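Local coordinates for spectinomycin phosphotransferase (Legionella pneumophila, PDB 3I1A), which probably transfers a phosphate group from a nucleotide to spectinomycin, a kinase-like reaction that makes the bacterium resistant to this antibiotic, at residues Q9-L14 with I51-G56. Numbering follows the deposited sequence. Where two conformers were deposited one is given.
Sequences QQLIEL and IKLKYG
Leu11, near the N-terminal end of helix 10-19, meets Ile51 of strand 48-55 with both of its methyl groups and Leu53 with one. Its CD2 lies 4.0 Å from Ile51 CG2 and 4.5 Å from Leu53 CD2, so it spans positions i and i+2 on one face of the strand. CD1 lies 4.3 Å from both CB and CG2 of Ile51, the two side chains lying alongside one another and pointing opposite ways. The methyls Ile51 CG2 and Leu53 CD2 are themselves 4.1 Å apart and form the small apolar patch that the leucine covers. In Ile51, CG1 stands beside the backbone N (chi1 -49°), which leaves CG2 anti to that N, where its flank meets Leu11 CD2. One turn on, Leu14 also directs its CB toward the strand, but its side chain stays 6.2 Å from the nearest atom of 51-56, Leu53 CD2, and packs on Ile97 of the adjoining strand. Ile6 and Tyr40 also touch both Leu11 and Leu53. The helix thus lies against one face of the five-stranded antiparallel sheet of the kinase-like N-terminal lobe. Lys52, which binds ADP in this enzyme, starts from the opposite face; its side chain is modelled only to CB. Contact across the two segments is wholly aliphatic and buried, with no polar bond to set a direction, so helix and sheet are held here by dispersion and exclusion of water.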
ATOM      1  N   GLN A   9      -5.027 -24.097  18.636  0.75 29.62           N
ATOM      2  CA  GLN A   9      -6.094 -25.084  18.673  0.75 27.96           C
ATOM      3  C   GLN A   9      -7.431 -24.519  19.141  0.75 27.17           C
ATOM      4  O   GLN A   9      -8.478 -25.128  18.939  0.75 27.18           O
ATOM      5  CB  GLN A   9      -5.658 -26.275  19.526  0.75 29.94           C
ATOM      6  CG  GLN A   9      -4.368 -26.889  19.008  0.75 32.34           C
ATOM      7  CD  GLN A   9      -4.411 -27.132  17.508  0.75 33.32           C
ATOM      8  OE1 GLN A   9      -3.376 -27.261  16.858  0.75 34.21           O
ATOM      9  NE2 GLN A   9      -5.616 -27.201  16.952  0.75 34.25           N
ATOM     10  N   GLN A  10      -7.405 -23.342  19.756  1.00 26.64           N
ATOM     11  CA  GLN A  10      -8.644 -22.706  20.184  1.00 23.69           C
ATOM     12  C   GLN A  10      -9.376 -22.216  18.937  1.00 22.76           C
ATOM     13  O   GLN A  10     -10.563 -21.934  18.984  1.00 21.32           O
ATOM     14  CB  GLN A  10      -8.361 -21.538  21.136  1.00 23.91           C
ATOM     15  CG  GLN A  10      -8.238 -21.988  22.581  1.00 22.87           C
ATOM     16  CD  GLN A  10      -7.923 -20.856  23.532  1.00 18.20           C
ATOM     17  OE1 GLN A  10      -6.772 -20.414  23.627  1.00 20.15           O
ATOM     18  NE2 GLN A  10      -8.936 -20.387  24.251  1.00 19.15           N
ATOM     19  N   LEU A  11      -8.656 -22.117  17.823  1.00 23.61           N
ATOM     20  CA  LEU A  11      -9.275 -21.682  16.568  1.00 25.20           C
ATOM     21  C   LEU A  11     -10.232 -22.708  16.039  1.00 26.34           C
ATOM     22  O   LEU A  11     -11.165 -22.374  15.299  1.00 26.84           O
ATOM     23  CB  LEU A  11      -8.230 -21.412  15.478  1.00 24.37           C
ATOM     24  CG  LEU A  11      -7.689 -19.991  15.391  1.00 23.75           C
ATOM     25  CD1 LEU A  11      -6.687 -19.953  14.268  1.00 21.87           C
ATOM     26  CD2 LEU A  11      -8.814 -18.980  15.117  1.00 21.88           C
ATOM     27  N   ILE A  12      -9.993 -23.967  16.378  1.00 26.50           N
ATOM     28  CA  ILE A  12     -10.879 -25.002  15.902  1.00 28.00           C
ATOM     29  C   ILE A  12     -12.255 -24.692  16.434  1.00 26.48           C
ATOM     30  O   ILE A  12     -13.202 -24.599  15.658  1.00 24.83           O
ATOM     31  CB  ILE A  12     -10.447 -26.405  16.353  1.00 30.36           C
ATOM     32  CG1 ILE A  12      -9.098 -26.754  15.716  1.00 31.04           C
ATOM     33  CG2 ILE A  12     -11.505 -27.429  15.945  1.00 30.22           C
ATOM     34  CD1 ILE A  12      -8.541 -28.086  16.172  1.00 33.38           C
ATOM     35  N   GLU A  13     -12.364 -24.501  17.749  1.00 24.48           N
ATOM     36  CA  GLU A  13     -13.660 -24.187  18.340  1.00 24.23           C
ATOM     37  C   GLU A  13     -14.249 -22.905  17.786  1.00 21.21           C
ATOM     38  O   GLU A  13     -15.424 -22.857  17.457  1.00 21.75           O
ATOM     39  CB  GLU A  13     -13.567 -24.044  19.872  1.00 28.43           C
ATOM     40  CG  GLU A  13     -14.876 -23.508  20.524  1.00 34.10           C
ATOM     41  CD  GLU A  13     -14.788 -23.318  22.053  1.00 37.41           C
ATOM     42  OE1 GLU A  13     -14.508 -24.309  22.772  1.00 39.30           O
ATOM     43  OE2 GLU A  13     -15.016 -22.179  22.542  1.00 38.58           O
ATOM     44  N   LEU A  14     -13.445 -21.848  17.707  1.00 20.51           N
ATOM     45  CA  LEU A  14     -13.950 -20.572  17.214  1.00 19.00           C
ATOM     46  C   LEU A  14     -14.414 -20.587  15.755  1.00 17.66           C
ATOM     47  O   LEU A  14     -15.436 -19.970  15.408  1.00 17.24           O
ATOM     48  CB  LEU A  14     -12.897 -19.483  17.416  1.00 20.08           C
ATOM     49  CG  LEU A  14     -12.634 -19.216  18.902  1.00 22.06           C
ATOM     50  CD1 LEU A  14     -11.352 -18.412  19.076  1.00 24.40           C
ATOM     51  CD2 LEU A  14     -13.813 -18.481  19.488  1.00 23.00           C
ATOM     52  N   ILE A  51      -6.158 -17.046   8.796  1.00 19.18           N
ATOM     53  CA  ILE A  51      -6.872 -16.342   9.853  1.00 20.66           C
ATOM     54  C   ILE A  51      -6.050 -15.233  10.476  1.00 20.96           C
ATOM     55  O   ILE A  51      -4.864 -15.421  10.769  1.00 22.61           O
ATOM     56  CB  ILE A  51      -7.294 -17.332  10.967  1.00 19.82           C
ATOM     57  CG1 ILE A  51      -7.978 -18.561  10.348  1.00 20.53           C
ATOM     58  CG2 ILE A  51      -8.195 -16.635  11.968  1.00 21.01           C
ATOM     59  CD1 ILE A  51      -9.209 -18.275   9.553  1.00 18.94           C
ATOM     60  N   LYS A  52      -6.686 -14.082  10.676  1.00 19.11           N
ATOM     61  CA  LYS A  52      -6.031 -12.929  11.291  1.00 19.32           C
ATOM     62  C   LYS A  52      -6.767 -12.513  12.561  1.00 19.66           C
ATOM     63  O   LYS A  52      -7.988 -12.304  12.554  1.00 18.94           O
ATOM     64  CB  LYS A  52      -6.002 -11.756  10.326  1.00 19.38           C
ATOM     65  N   LEU A  53      -6.027 -12.420  13.662  1.00 19.69           N
ATOM     66  CA  LEU A  53      -6.606 -11.985  14.917  1.00 19.05           C
ATOM     67  C   LEU A  53      -6.011 -10.614  15.238  1.00 19.93           C
ATOM     68  O   LEU A  53      -4.801 -10.411  15.126  1.00 20.71           O
ATOM     69  CB  LEU A  53      -6.257 -12.959  16.051  1.00 19.22           C
ATOM     70  CG  LEU A  53      -6.543 -14.437  15.829  1.00 20.02           C
ATOM     71  CD1 LEU A  53      -6.162 -15.252  17.090  1.00 22.39           C
ATOM     72  CD2 LEU A  53      -8.002 -14.608  15.500  1.00 19.64           C
ATOM     73  N   LYS A  54      -6.867  -9.685  15.620  1.00 20.17           N
ATOM     74  CA  LYS A  54      -6.444  -8.342  15.998  1.00 23.14           C
ATOM     75  C   LYS A  54      -7.101  -7.963  17.318  1.00 23.36           C
ATOM     76  O   LYS A  54      -8.301  -8.112  17.491  1.00 23.51           O
ATOM     77  CB  LYS A  54      -6.862  -7.320  14.943  1.00 27.10           C
ATOM     78  CG  LYS A  54      -6.221  -7.530  13.581  1.00 31.61           C
ATOM     79  CD  LYS A  54      -6.556  -6.377  12.643  1.00 33.34           C
ATOM     80  CE  LYS A  54      -5.961  -5.071  13.157  1.00 35.49           C
ATOM     81  NZ  LYS A  54      -6.256  -3.919  12.257  1.00 37.75           N
ATOM     82  N   TYR A  55      -6.305  -7.453  18.243  1.00 24.03           N
ATOM     83  CA  TYR A  55      -6.819  -7.039  19.528  1.00 23.92           C
ATOM     84  C   TYR A  55      -7.741  -5.840  19.393  1.00 25.24           C
ATOM     85  O   TYR A  55      -7.598  -5.052  18.466  1.00 25.78           O
ATOM     86  CB  TYR A  55      -5.647  -6.677  20.426  1.00 26.25           C
ATOM     87  CG  TYR A  55      -5.069  -7.859  21.150  1.00 27.86           C
ATOM     88  CD1 TYR A  55      -5.804  -8.505  22.138  1.00 28.35           C
ATOM     89  CD2 TYR A  55      -3.781  -8.312  20.880  1.00 27.49           C
ATOM     90  CE1 TYR A  55      -5.277  -9.560  22.848  1.00 29.31           C
ATOM     91  CE2 TYR A  55      -3.238  -9.381  21.594  1.00 27.98           C
ATOM     92  CZ  TYR A  55      -3.998  -9.994  22.582  1.00 28.27           C
ATOM     93  OH  TYR A  55      -3.483 -11.015  23.344  1.00 29.63           O
ATOM     94  N   GLY A  56      -8.696  -5.707  20.309  1.00 26.17           N
ATOM     95  CA  GLY A  56      -9.586  -4.562  20.278  1.00 27.64           C
ATOM     96  C   GLY A  56     -11.001  -4.733  19.764  1.00 29.51           C
ATOM     97  O   GLY A  56     -11.332  -5.714  19.086  1.00 27.15           O
TER